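Local coordinates for ribosomal-protein-serine acetyltransferase, putative (Vibrio cholerae O1 biovar eltor, PDB 2FCK) that belongs to the GNAT family of acetyltransferases and probably transfers an acetyl group to the N-terminal serine or alanine of a ribosomal protein, at the interface of chains A and B. Residues are numbered along the deposited sequence; one frame, centred on the assembly and turned at random. Chains: chain A/B, ribosomal-protein-serine acetyltransferase, putative.

The interface of chains A and B. Residues chain A 91-96; chain B 91-96.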
loop_
_atom_site.group_PDB
_atom_site.type_symbol
_atom_site.label_atom_id
_atom_site.label_comp_id
_atom_site.label_asym_id
_atom_site.label_seq_id
_atom_site.Cartn_x
_atom_site.Cartn_y
_atom_site.Cartn_z
ATOM N N GLU A 91 -5.199 -2.471 4.823
ATOM C CA GLU A 91 -3.726 -2.577 4.745
ATOM C C GLU A 91 -3.063 -1.289 5.196
ATOM O O GLU A 91 -3.461 -0.196 4.761
ATOM C CB GLU A 91 -3.292 -2.855 3.290
ATOM C CG GLU A 91 -1.772 -2.715 2.995
ATOM C CD GLU A 91 -1.016 -4.050 3.081
ATOM O OE1 GLU A 91 0.152 -4.096 3.568
ATOM O OE2 GLU A 91 -1.604 -5.045 2.583
ATOM N N PHE A 92 -2.018 -1.426 6.012
ATOM C CA PHE A 92 -1.187 -0.290 6.373
ATOM C C PHE A 92 -0.036 -0.185 5.359
ATOM O O PHE A 92 0.527 -1.193 4.971
ATOM C CB PHE A 92 -0.607 -0.462 7.776
ATOM C CG PHE A 92 -1.664 -0.333 8.859
ATOM C CD1 PHE A 92 -2.217 -1.467 9.446
ATOM C CD2 PHE A 92 -2.079 0.923 9.259
ATOM C CE1 PHE A 92 -3.215 -1.329 10.474
ATOM C CE2 PHE A 92 -3.067 1.058 10.298
ATOM C CZ PHE A 92 -3.593 -0.078 10.883
ATOM N N TYR A 93 0.337 1.015 4.985
ATOM C CA TYR A 93 1.487 1.131 4.124
ATOM C C TYR A 93 2.442 2.053 4.854
ATOM O O TYR A 93 2.445 3.259 4.667
ATOM C CB TYR A 93 1.056 1.566 2.718
ATOM C CG TYR A 93 -0.099 0.742 2.159
ATOM C CD1 TYR A 93 0.051 -0.615 1.855
ATOM C CD2 TYR A 93 -1.334 1.334 1.915
ATOM C CE1 TYR A 93 -1.017 -1.356 1.328
ATOM C CE2 TYR A 93 -2.410 0.602 1.410
ATOM C CZ TYR A 93 -2.240 -0.742 1.119
ATOM O OH TYR A 93 -3.291 -1.454 0.597
ATOM N N HIS A 94 3.172 1.456 5.798
ATOM C CA HIS A 94 3.968 2.203 6.760
ATOM C C HIS A 94 5.021 3.069 6.112
ATOM O O HIS A 94 5.321 4.135 6.606
ATOM C CB HIS A 94 4.504 1.306 7.895
ATOM C CG HIS A 94 3.421 0.762 8.773
ATOM N ND1 HIS A 94 3.100 -0.577 8.813
ATOM C CD2 HIS A 94 2.551 1.379 9.609
ATOM C CE1 HIS A 94 2.118 -0.773 9.664
ATOM N NE2 HIS A 94 1.741 0.404 10.142
ATOM N N THR A 95 5.587 2.623 4.976
ATOM C CA THR A 95 6.573 3.416 4.285
ATOM C C THR A 95 6.070 4.801 3.904
ATOM O O THR A 95 6.866 5.749 3.855
ATOM C CB THR A 95 7.108 2.627 3.064
ATOM O OG1 THR A 95 7.651 1.384 3.561
ATOM C CG2 THR A 95 8.240 3.363 2.401
ATOM N N PHE A 96 4.765 4.919 3.652
ATOM C CA PHE A 96 4.177 6.172 3.228
ATOM C C PHE A 96 3.231 6.814 4.255
ATOM O O PHE A 96 2.551 7.733 3.897
ATOM C CB PHE A 96 3.410 5.985 1.945
ATOM C CG PHE A 96 4.176 5.216 0.923
ATOM C CD1 PHE A 96 3.804 3.939 0.591
ATOM C CD2 PHE A 96 5.299 5.755 0.374
ATOM C CE1 PHE A 96 4.552 3.220 -0.343
ATOM C CE2 PHE A 96 6.044 5.054 -0.571
ATOM C CZ PHE A 96 5.661 3.785 -0.905
ATOM N N GLU B 91 7.361 -1.445 -0.370
ATOM C CA GLU B 91 6.240 -1.978 0.435
ATOM C C GLU B 91 5.404 -2.951 -0.374
ATOM O O GLU B 91 5.033 -2.653 -1.521
ATOM C CB GLU B 91 5.323 -0.824 0.894
ATOM C CG GLU B 91 3.957 -1.244 1.508
ATOM C CD GLU B 91 3.987 -1.333 3.042
ATOM O OE1 GLU B 91 3.348 -2.245 3.645
ATOM O OE2 GLU B 91 4.619 -0.418 3.631
ATOM N N PHE B 92 5.056 -4.078 0.248
ATOM C CA PHE B 92 4.111 -5.008 -0.347
ATOM C C PHE B 92 2.695 -4.634 0.122
ATOM O O PHE B 92 2.505 -4.301 1.278
ATOM C CB PHE B 92 4.419 -6.443 0.078
ATOM C CG PHE B 92 5.696 -6.972 -0.550
ATOM C CD1 PHE B 92 6.885 -6.990 0.172
ATOM C CD2 PHE B 92 5.673 -7.436 -1.852
ATOM C CE1 PHE B 92 8.087 -7.498 -0.435
ATOM C CE2 PHE B 92 6.875 -7.957 -2.452
ATOM C CZ PHE B 92 8.043 -7.984 -1.715
ATOM N N TYR B 93 1.719 -4.741 -0.747
ATOM C CA TYR B 93 0.374 -4.503 -0.289
ATOM C C TYR B 93 -0.396 -5.760 -0.638
ATOM O O TYR B 93 -1.001 -5.875 -1.691
ATOM C CB TYR B 93 -0.160 -3.188 -0.872
ATOM C CG TYR B 93 0.804 -2.019 -0.707
ATOM C CD1 TYR B 93 1.118 -1.504 0.555
ATOM C CD2 TYR B 93 1.380 -1.417 -1.820
ATOM C CE1 TYR B 93 1.996 -0.418 0.690
ATOM C CE2 TYR B 93 2.270 -0.349 -1.698
ATOM C CZ TYR B 93 2.571 0.143 -0.437
ATOM O OH TYR B 93 3.426 1.211 -0.320
ATOM N N HIS B 94 -0.245 -6.759 0.233
ATOM C CA HIS B 94 -0.707 -8.112 -0.040
ATOM C C HIS B 94 -2.194 -8.191 -0.286
ATOM O O HIS B 94 -2.638 -8.997 -1.077
ATOM C CB HIS B 94 -0.188 -9.126 1.000
ATOM C CG HIS B 94 1.297 -9.310 0.948
ATOM N ND1 HIS B 94 2.131 -8.900 1.966
ATOM C CD2 HIS B 94 2.105 -9.813 -0.015
ATOM C CE1 HIS B 94 3.377 -9.183 1.659
ATOM N NE2 HIS B 94 3.397 -9.712 0.445
ATOM N N THR B 95 -2.986 -7.334 0.382
ATOM C CA THR B 95 -4.412 -7.331 0.167
ATOM C C THR B 95 -4.800 -7.102 -1.286
ATOM O O THR B 95 -5.836 -7.616 -1.731
ATOM C CB THR B 95 -5.076 -6.307 1.122
ATOM O OG1 THR B 95 -4.724 -6.687 2.470
ATOM C CG2 THR B 95 -6.575 -6.378 1.028
ATOM N N PHE B 96 -3.973 -6.355 -2.020
ATOM C CA PHE B 96 -4.260 -6.022 -3.399
ATOM C C PHE B 96 -3.312 -6.667 -4.423
ATOM O O PHE B 96 -3.355 -6.277 -5.554
ATOM C CB PHE B 96 -4.213 -4.529 -3.600
ATOM C CG PHE B 96 -4.967 -3.783 -2.553
ATOM C CD1 PHE B 96 -4.300 -3.040 -1.613
ATOM C CD2 PHE B 96 -6.321 -3.904 -2.479
ATOM C CE1 PHE B 96 -5.018 -2.375 -0.618
ATOM C CE2 PHE B 96 -7.050 -3.232 -1.502
ATOM C CZ PHE B 96 -6.379 -2.484 -0.574
HETATM O O HOH W 1 1.342 -6.502 3.180
HETATM O O HOH W 2 3.272 -1.857 6.327
#
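This is part of a two-fold symmetric interface between two copies of the protein, each giving a strand end and the 3-10 turn after it; it helps hold the deposited dimer together, though whether that dimer is the biological one the structure alone does not show. Each glutamate reaches across into the partner's turn. In A:Glu91 CG lies anti to the backbone N (chi1 168°) and the chain bends at chi2; the side chain crosses B:Tyr93 at about a right angle, its carboxylate plane steep to the ring and CD 3.7 Å from B:Tyr93 CA. OE2 takes a weak but straight hydrogen bond from B:Thr95 N at 3.5 Å; B:His94 N lies 3.2 Å from OE2 but aims its N-H at a water. The start of the turn may favour a charged carboxylate. OE1 binds that water, 2.7 Å away, which also bonds to the carbonyl B:Phe92 O and, at 2.8 Å, to the imidazole atom B:His94 ND1. This bridge ties the acid to the partner's backbone and may help fix the rotation of the imidazole; B:Phe92 CB lies over one face of that ring. The carboxylates point tip to tip, A:Glu91 OE1 3.7 Å from B:Glu91 OE1; if both are charged they would repel. A:Tyr93 CG is anti to the carbonyl carbon (chi1 -49°), and the ring's edge at CZ meets B:Phe96 CE1 in plane at 3.7 Å, the side chains crossing at about a right angle. As modelled, the Tyr93 rings meet edge to face (planes 90° apart), but their atoms overlap impossibly, as do each hydroxyl and the partner's Phe96, so packing detail there is unreliable. A:Glu91 to A:Tyr93 end strand 83-93, A:His94 to A:Phe96 form turn 94-96, and strand 98-105 follows, placing the contact at a strand connection within the GNAT domain.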